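Local coordinates for protein nuclease NucT (Helicobacter pylori, PDB 6EHI) that belongs to the PLD-like family of nucleases, whose fold is built around a mixed beta sheet flanked by helices, at residues F41-K51 against Q74-Y83; K59-E67 against Y152-V160. The protein carries 1 engineered substitution. All coordinates share one frame; numbering follows the deposited sequence.

Contact 1 (F41-K51 against Q74-Y83); sequences FTHRDIARAIK and QSTIGYLDKY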
# COMPACT_ATOMS: atom_id res chain seq x y z
N PHE A 41 -4.89 11.99 -2.71
CA PHE A 41 -4.18 12.44 -3.85
C PHE A 41 -4.19 13.99 -3.79
O PHE A 41 -5.14 14.65 -4.19
CB PHE A 41 -4.81 11.87 -5.11
CG PHE A 41 -4.21 12.31 -6.40
CD1 PHE A 41 -3.03 13.08 -6.49
CD2 PHE A 41 -4.90 12.05 -7.57
CE1 PHE A 41 -2.52 13.49 -7.71
CE2 PHE A 41 -4.44 12.47 -8.82
CZ PHE A 41 -3.19 13.14 -8.92
N THR A 42 -3.10 14.52 -3.28
CA THR A 42 -2.93 15.95 -3.08
C THR A 42 -1.71 16.51 -3.83
O THR A 42 -1.57 17.71 -3.94
CB THR A 42 -2.82 16.28 -1.58
OG1 THR A 42 -1.65 15.63 -1.08
CG2 THR A 42 -4.07 15.87 -0.75
N HIS A 43 -0.86 15.66 -4.36
CA HIS A 43 0.39 16.01 -4.99
C HIS A 43 0.14 16.66 -6.34
O HIS A 43 -0.14 15.97 -7.37
CB HIS A 43 1.24 14.73 -5.12
CG HIS A 43 2.68 15.02 -5.34
ND1 HIS A 43 3.13 15.94 -6.25
CD2 HIS A 43 3.76 14.58 -4.67
CE1 HIS A 43 4.46 15.99 -6.19
NE2 HIS A 43 4.87 15.15 -5.27
N ARG A 44 0.32 17.98 -6.37
CA ARG A 44 0.05 18.76 -7.59
C ARG A 44 0.89 18.46 -8.83
O ARG A 44 0.43 18.67 -9.96
CB ARG A 44 0.10 20.28 -7.25
CG ARG A 44 -1.14 20.70 -6.45
CD ARG A 44 -1.18 22.16 -5.99
NE ARG A 44 -1.57 23.11 -7.05
CZ ARG A 44 -0.78 24.02 -7.67
NH1 ARG A 44 0.55 24.17 -7.44
NH2 ARG A 44 -1.34 24.79 -8.61
N ASP A 45 2.12 18.01 -8.63
CA ASP A 45 2.92 17.64 -9.78
C ASP A 45 2.40 16.38 -10.44
O ASP A 45 2.38 16.31 -11.67
CB ASP A 45 4.43 17.50 -9.49
CG ASP A 45 5.09 18.84 -9.00
OD1 ASP A 45 4.59 19.94 -9.33
OD2 ASP A 45 6.09 18.75 -8.28
N ILE A 46 1.89 15.42 -9.65
CA ILE A 46 1.32 14.24 -10.28
C ILE A 46 0.02 14.61 -11.04
O ILE A 46 -0.25 14.02 -12.06
CB ILE A 46 1.01 13.13 -9.24
CG1 ILE A 46 2.29 12.67 -8.52
CG2 ILE A 46 0.44 11.90 -9.92
CD1 ILE A 46 2.14 11.80 -7.32
N ALA A 47 -0.79 15.48 -10.47
CA ALA A 47 -2.00 15.95 -11.13
C ALA A 47 -1.63 16.63 -12.47
O ALA A 47 -2.30 16.45 -13.47
CB ALA A 47 -2.81 16.88 -10.27
N ARG A 48 -0.58 17.44 -12.46
CA ARG A 48 -0.18 18.13 -13.72
C ARG A 48 0.23 17.10 -14.73
O ARG A 48 -0.06 17.26 -15.87
CB ARG A 48 0.89 19.22 -13.45
CG ARG A 48 0.24 20.47 -12.94
CD ARG A 48 1.18 21.67 -13.00
NE ARG A 48 2.04 21.64 -11.82
CZ ARG A 48 1.68 22.12 -10.62
NH1 ARG A 48 0.47 22.65 -10.45
NH2 ARG A 48 2.51 22.00 -9.59
N ALA A 49 0.83 16.00 -14.30
CA ALA A 49 1.24 14.94 -15.19
C ALA A 49 0.05 14.24 -15.82
O ALA A 49 0.05 13.94 -17.05
CB ALA A 49 2.13 13.91 -14.46
N ILE A 50 -1.01 14.04 -15.04
CA ILE A 50 -2.30 13.58 -15.55
C ILE A 50 -2.91 14.52 -16.59
O ILE A 50 -3.24 14.07 -17.71
CB ILE A 50 -3.28 13.25 -14.42
CG1 ILE A 50 -2.81 12.05 -13.61
CG2 ILE A 50 -4.65 12.99 -14.96
CD1 ILE A 50 -3.51 11.94 -12.26
N LYS A 51 -3.00 15.81 -16.25
CA LYS A 51 -3.45 16.84 -17.21
C LYS A 51 -2.65 16.79 -18.52
O LYS A 51 -3.20 16.87 -19.63
CB LYS A 51 -3.38 18.25 -16.59
CG LYS A 51 -4.47 18.53 -15.57
CD LYS A 51 -4.38 19.95 -15.03
CE LYS A 51 -5.69 20.49 -14.45
NZ LYS A 51 -5.91 21.95 -14.76
N GLN A 74 -7.90 20.39 -0.58
CA GLN A 74 -6.50 20.03 -0.85
C GLN A 74 -6.49 18.85 -1.81
O GLN A 74 -5.41 18.55 -2.37
CB GLN A 74 -5.74 19.62 0.40
CG GLN A 74 -5.05 20.79 1.12
CD GLN A 74 -6.07 21.68 1.73
OE1 GLN A 74 -6.71 21.30 2.71
NE2 GLN A 74 -6.24 22.88 1.15
N SER A 75 -7.63 18.20 -2.00
CA SER A 75 -7.72 17.08 -2.99
C SER A 75 -7.65 17.60 -4.38
O SER A 75 -8.12 18.68 -4.67
CB SER A 75 -8.96 16.26 -2.82
OG SER A 75 -9.14 15.31 -3.91
N THR A 76 -7.01 16.82 -5.25
CA THR A 76 -6.92 17.12 -6.68
C THR A 76 -8.24 16.89 -7.46
O THR A 76 -8.31 17.24 -8.64
CB THR A 76 -5.82 16.33 -7.38
OG1 THR A 76 -6.04 14.92 -7.15
CG2 THR A 76 -4.42 16.66 -6.89
N ILE A 77 -9.24 16.25 -6.84
CA ILE A 77 -10.46 15.89 -7.57
C ILE A 77 -11.10 17.10 -8.27
O ILE A 77 -11.45 17.00 -9.43
CB ILE A 77 -11.46 15.04 -6.73
CG1 ILE A 77 -12.53 14.45 -7.62
CG2 ILE A 77 -12.02 15.76 -5.50
CD1 ILE A 77 -13.31 13.35 -6.95
N GLY A 78 -11.20 18.22 -7.54
CA GLY A 78 -11.74 19.45 -8.11
C GLY A 78 -10.94 20.01 -9.26
O GLY A 78 -11.49 20.43 -10.24
N TYR A 79 -9.63 19.91 -9.16
CA TYR A 79 -8.67 20.41 -10.16
C TYR A 79 -8.79 19.55 -11.42
O TYR A 79 -8.66 20.06 -12.50
CB TYR A 79 -7.26 20.45 -9.48
CG TYR A 79 -6.05 20.87 -10.30
CD1 TYR A 79 -5.90 22.19 -10.77
CD2 TYR A 79 -4.99 19.98 -10.53
CE1 TYR A 79 -4.77 22.58 -11.51
CE2 TYR A 79 -3.87 20.36 -11.25
CZ TYR A 79 -3.76 21.66 -11.73
OH TYR A 79 -2.64 22.01 -12.44
N LEU A 80 -9.13 18.24 -11.30
CA LEU A 80 -9.16 17.37 -12.43
C LEU A 80 -10.54 17.04 -12.96
O LEU A 80 -10.70 16.54 -14.09
CB LEU A 80 -8.42 16.06 -12.06
CG LEU A 80 -6.93 16.18 -11.81
CD1 LEU A 80 -6.42 14.85 -11.35
CD2 LEU A 80 -6.28 16.50 -13.15
N ASP A 81 -11.56 17.34 -12.19
CA ASP A 81 -12.93 16.89 -12.49
C ASP A 81 -13.45 17.02 -13.95
O ASP A 81 -13.81 16.03 -14.62
CB ASP A 81 -13.89 17.61 -11.53
CG ASP A 81 -15.36 17.32 -11.82
OD1 ASP A 81 -15.73 16.28 -12.41
OD2 ASP A 81 -16.18 18.17 -11.40
N LYS A 82 -13.49 18.23 -14.42
CA LYS A 82 -14.04 18.48 -15.76
C LYS A 82 -12.94 18.56 -16.83
O LYS A 82 -13.18 19.02 -17.93
CB LYS A 82 -14.95 19.73 -15.75
CG LYS A 82 -16.36 19.50 -15.18
CD LYS A 82 -17.10 20.81 -14.88
CE LYS A 82 -17.85 20.74 -13.57
NZ LYS A 82 -18.87 19.66 -13.60
N TYR A 83 -11.74 18.09 -16.54
CA TYR A 83 -10.65 18.10 -17.51
C TYR A 83 -10.95 17.20 -18.69
O TYR A 83 -11.55 16.15 -18.54
CB TYR A 83 -9.34 17.71 -16.82
CG TYR A 83 -8.14 18.28 -17.53
CD1 TYR A 83 -7.79 19.65 -17.35
CD2 TYR A 83 -7.38 17.49 -18.38
CE1 TYR A 83 -6.71 20.19 -18.02
CE2 TYR A 83 -6.32 18.03 -19.09
CZ TYR A 83 -5.99 19.38 -18.89
OH TYR A 83 -4.92 19.88 -19.56
O HOH W 1 -3.29 19.89 -2.88

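Contact 2 (K59-E67 against Y152-V160); sequences KVQIIYDYE and YQKMLESCV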
# COMPACT_ATOMS: atom_id res chain seq x y z
N LYS A 59 -7.23 8.63 -22.32
CA LYS A 59 -8.37 8.56 -21.42
C LYS A 59 -7.87 8.25 -20.00
O LYS A 59 -7.24 7.24 -19.77
CB LYS A 59 -9.31 7.48 -21.87
CG LYS A 59 -9.94 7.84 -23.22
CD LYS A 59 -10.92 6.79 -23.71
CE LYS A 59 -12.35 7.26 -23.53
NZ LYS A 59 -13.23 6.19 -24.09
N VAL A 60 -8.28 9.09 -19.05
CA VAL A 60 -7.92 8.97 -17.68
C VAL A 60 -9.15 8.75 -16.82
O VAL A 60 -10.18 9.41 -16.98
CB VAL A 60 -7.20 10.23 -17.23
CG1 VAL A 60 -6.83 10.12 -15.79
CG2 VAL A 60 -6.00 10.47 -18.10
N GLN A 61 -9.07 7.79 -15.92
CA GLN A 61 -10.15 7.51 -14.97
C GLN A 61 -9.51 7.47 -13.56
O GLN A 61 -8.44 6.90 -13.41
CB GLN A 61 -10.74 6.17 -15.27
CG GLN A 61 -11.47 6.18 -16.61
CD GLN A 61 -11.91 4.81 -17.07
OE1 GLN A 61 -11.14 3.85 -17.01
NE2 GLN A 61 -13.19 4.70 -17.48
N ILE A 62 -10.11 8.16 -12.62
CA ILE A 62 -9.58 8.24 -11.25
C ILE A 62 -10.68 7.97 -10.27
O ILE A 62 -11.65 8.71 -10.28
CB ILE A 62 -9.01 9.63 -11.01
CG1 ILE A 62 -8.13 10.05 -12.19
CG2 ILE A 62 -8.20 9.65 -9.69
CD1 ILE A 62 -7.51 11.41 -12.01
N ILE A 63 -10.61 6.88 -9.51
CA ILE A 63 -11.51 6.58 -8.36
C ILE A 63 -10.83 7.09 -7.09
O ILE A 63 -9.71 6.63 -6.78
CB ILE A 63 -11.79 5.06 -8.23
CG1 ILE A 63 -12.27 4.49 -9.58
CG2 ILE A 63 -12.67 4.83 -7.05
CD1 ILE A 63 -12.46 2.97 -9.66
N TYR A 64 -11.40 8.10 -6.42
CA TYR A 64 -10.92 8.61 -5.13
C TYR A 64 -11.70 8.03 -3.95
O TYR A 64 -12.97 7.84 -4.02
CB TYR A 64 -11.13 10.08 -5.11
CG TYR A 64 -10.33 10.99 -6.01
CD1 TYR A 64 -10.63 11.14 -7.41
CD2 TYR A 64 -9.20 11.67 -5.52
CE1 TYR A 64 -9.93 12.01 -8.21
CE2 TYR A 64 -8.48 12.52 -6.33
CZ TYR A 64 -8.83 12.69 -7.67
OH TYR A 64 -8.10 13.51 -8.50
N ASP A 65 -11.07 7.82 -2.79
CA ASP A 65 -11.85 7.54 -1.57
C ASP A 65 -12.94 8.64 -1.30
O ASP A 65 -12.64 9.85 -1.38
CB ASP A 65 -10.97 7.36 -0.34
CG ASP A 65 -11.74 7.24 0.96
OD1 ASP A 65 -12.28 6.17 1.17
OD2 ASP A 65 -11.80 8.23 1.78
N TYR A 66 -14.14 8.18 -0.97
CA TYR A 66 -15.29 9.09 -0.80
C TYR A 66 -15.08 10.03 0.39
O TYR A 66 -15.03 11.24 0.23
CB TYR A 66 -16.61 8.25 -0.64
CG TYR A 66 -17.80 9.16 -0.46
CD1 TYR A 66 -18.08 9.75 0.77
CD2 TYR A 66 -18.55 9.53 -1.55
CE1 TYR A 66 -19.14 10.63 0.89
CE2 TYR A 66 -19.61 10.39 -1.45
CZ TYR A 66 -19.87 10.96 -0.24
OH TYR A 66 -20.93 11.84 -0.13
N GLU A 67 -14.85 9.51 1.56
CA GLU A 67 -14.72 10.45 2.74
C GLU A 67 -13.53 11.42 2.61
O GLU A 67 -13.61 12.58 2.99
CB GLU A 67 -14.63 9.69 4.02
CG GLU A 67 -15.90 8.97 4.43
CD GLU A 67 -17.14 9.88 4.62
OE1 GLU A 67 -16.96 11.06 5.01
OE2 GLU A 67 -18.30 9.40 4.36
N TYR A 152 -10.77 -3.34 -11.56
CA TYR A 152 -10.89 -1.89 -11.70
C TYR A 152 -12.28 -1.53 -12.32
O TYR A 152 -13.02 -0.65 -11.84
CB TYR A 152 -9.76 -1.31 -12.51
CG TYR A 152 -9.80 0.22 -12.46
CD1 TYR A 152 -9.18 0.93 -11.45
CD2 TYR A 152 -10.54 0.93 -13.36
CE1 TYR A 152 -9.24 2.32 -11.41
CE2 TYR A 152 -10.58 2.32 -13.34
CZ TYR A 152 -9.93 3.04 -12.35
OH TYR A 152 -10.00 4.42 -12.29
N GLN A 153 -12.61 -2.20 -13.37
CA GLN A 153 -13.95 -2.05 -14.01
C GLN A 153 -15.10 -2.30 -13.11
O GLN A 153 -16.07 -1.52 -13.13
CB GLN A 153 -14.03 -2.99 -15.23
CG GLN A 153 -13.09 -2.55 -16.36
CD GLN A 153 -13.19 -1.08 -16.76
OE1 GLN A 153 -14.18 -0.67 -17.34
NE2 GLN A 153 -12.19 -0.29 -16.43
N LYS A 154 -15.00 -3.31 -12.23
CA LYS A 154 -16.02 -3.56 -11.22
C LYS A 154 -16.09 -2.41 -10.20
O LYS A 154 -17.17 -1.92 -9.88
CB LYS A 154 -15.77 -4.88 -10.44
CG LYS A 154 -16.06 -6.16 -11.25
CD LYS A 154 -16.19 -7.43 -10.41
CE LYS A 154 -16.98 -7.33 -9.11
NZ LYS A 154 -18.44 -7.61 -9.15
N MET A 155 -14.91 -1.94 -9.76
CA MET A 155 -14.88 -0.75 -8.92
C MET A 155 -15.58 0.45 -9.58
O MET A 155 -16.29 1.24 -8.87
CB MET A 155 -13.46 -0.38 -8.53
CG MET A 155 -12.94 -1.48 -7.61
SD MET A 155 -11.18 -1.23 -7.24
CE MET A 155 -11.25 0.21 -6.22
N LEU A 156 -15.30 0.67 -10.83
CA LEU A 156 -15.80 1.82 -11.57
C LEU A 156 -17.31 1.81 -11.60
O LEU A 156 -17.98 2.86 -11.54
CB LEU A 156 -15.26 1.78 -13.00
CG LEU A 156 -14.92 3.10 -13.68
CD1 LEU A 156 -14.23 4.16 -12.85
CD2 LEU A 156 -14.07 2.73 -14.93
N GLU A 157 -17.90 0.62 -11.65
CA GLU A 157 -19.40 0.50 -11.60
C GLU A 157 -20.04 0.76 -10.29
O GLU A 157 -21.26 0.94 -10.25
CB GLU A 157 -19.91 -0.88 -12.07
CG GLU A 157 -20.02 -1.15 -13.56
CD GLU A 157 -19.97 -2.65 -13.88
OE1 GLU A 157 -20.66 -3.45 -13.19
OE2 GLU A 157 -19.27 -3.03 -14.83
N SER A 158 -19.28 0.72 -9.17
CA SER A 158 -19.77 1.12 -7.87
C SER A 158 -19.51 2.56 -7.46
O SER A 158 -20.06 2.99 -6.47
CB SER A 158 -19.22 0.14 -6.81
OG SER A 158 -19.38 -1.23 -7.23
N CYS A 159 -18.60 3.29 -8.16
CA CYS A 159 -18.23 4.67 -7.76
C CYS A 159 -19.28 5.68 -8.21
O CYS A 159 -19.96 5.49 -9.24
CB CYS A 159 -16.82 5.07 -8.27
SG CYS A 159 -16.56 5.43 -10.03
N VAL A 160 -19.33 6.76 -7.48
CA VAL A 160 -20.38 7.78 -7.67
C VAL A 160 -19.81 9.08 -8.06
O VAL A 160 -18.61 9.35 -7.85
CB VAL A 160 -21.25 7.93 -6.42
CG1 VAL A 160 -21.85 6.61 -6.05
CG2 VAL A 160 -20.51 8.64 -5.25

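Contact 1 (F41-K51 against Q74-Y83)
F41, T42 and helix 44-54 meet T76 and helix 77-80 where two successive beta-alpha-beta crossovers of a PLD-like domain lie side by side. Such neighbouring crossovers illustrate how backbone bonds, apolar branches and aromatic faces can share one interface.

The polar part gathers at the chain entries to the two helices. T76 N donates to F41 O at 3.1 Å with an angle of 163°, joining the two loops directly. Beside it a water donates to T42 O at 3.0 Å and to Q74 O at 2.6 Å. S75 OG, which also bonds N69, accepts from I77 N at 3.1 Å and so caps the turn leading into the second helix. With chi1 of T76 at 56°, its OG1 sits between backbone N and carbonyl carbon, over one face of the F41 ring, and has Y64 as its hydroxyl partner.

The apolar group begins at T76 CG2, which meets the same ring by CH-pi contact and reaches A47 CB. L80 spreads its two methyls: CD1 comes to F41 CE2 at 4.0 Å and also touches I50 CD1, while CD2 packs against the K51 chain.

Aromatic faces hold the outer side. K51 threads between Y79 and Y83, its chain crossing each tyrosine at roughly a right angle. NZ lies over the Y79 face, 3.9 Å from the ring centroid, a cation-pi contact reinforced by CE above the ring centre. Further back, K51 CG covers the Y83 face, 3.7 Å from its centroid. A47 CB fills in at the edge of the Y79 ring, and R48 CG closes on Y79 OH. At the far end, S55 OG hydrogen-bonds both Y83 OH and K51 O.

Contact 2 (K59-E67 against Y152-V160)
Y152 OH reaches the backbone of strand 59-65, lying 3.1 Å from Q61 O while hydrogen-bonding to I36 O of the adjoining strand; a buried hydroxyl at the end of an otherwise apolar ring is thus satisfied at the sheet. The Q61 chain crosses that of L156 at about a right angle; NE2 comes to 3.3 Å from L156 CD2, while OE1 bonds K35 NZ on strand 33-38.

I63 is the central apolar residue. Its CG1 stands anti to the carbonyl carbon (chi1 -51°), which carries CD1 over one face of the Y152 ring, 4.0 Å from the centroid. The same methyl touches M155 CB at 3.7 Å, and CG1 meets L156 CD1 at 3.8 Å. M155 additionally packs on Y14 of the second subunit. On its other branch, I63 CG2 lies near C159, the residue joined to C89 by a disulfide. Farther along, V160 CG2 lies at the edge of the Y66 ring.

The axis of 152-158, the end of helix 142-158, makes 65° with that of strand 59-65, 9.6 Å away at closest approach. Q61 and I63 face this helix, whereas I62 and Y64 turn to the other side of the sheet, toward helix 77-80.

How the contacts relate
The two contacts illustrate how one interior strand serves both faces of an alpha/beta sheet. Their centres lie 15 Å apart, and strand 59-65, a member of contact 2 that follows helix 44-54 in the chain, turns its other side to contact 1. Contact 1 covers one face with helices 44-54 and 77-80; contact 2 covers the other with helix 142-158. The segments alternate in sequence: 41-51, 59-67, 74-83, then 152-160 after a long interval. Y64 joins the contacts, its hydroxyl reaching from the strand to T76, L80 and F41. The last helix, 142-158, covers one face of the sheet, and the helices of the earlier crossovers lie on the opposite face.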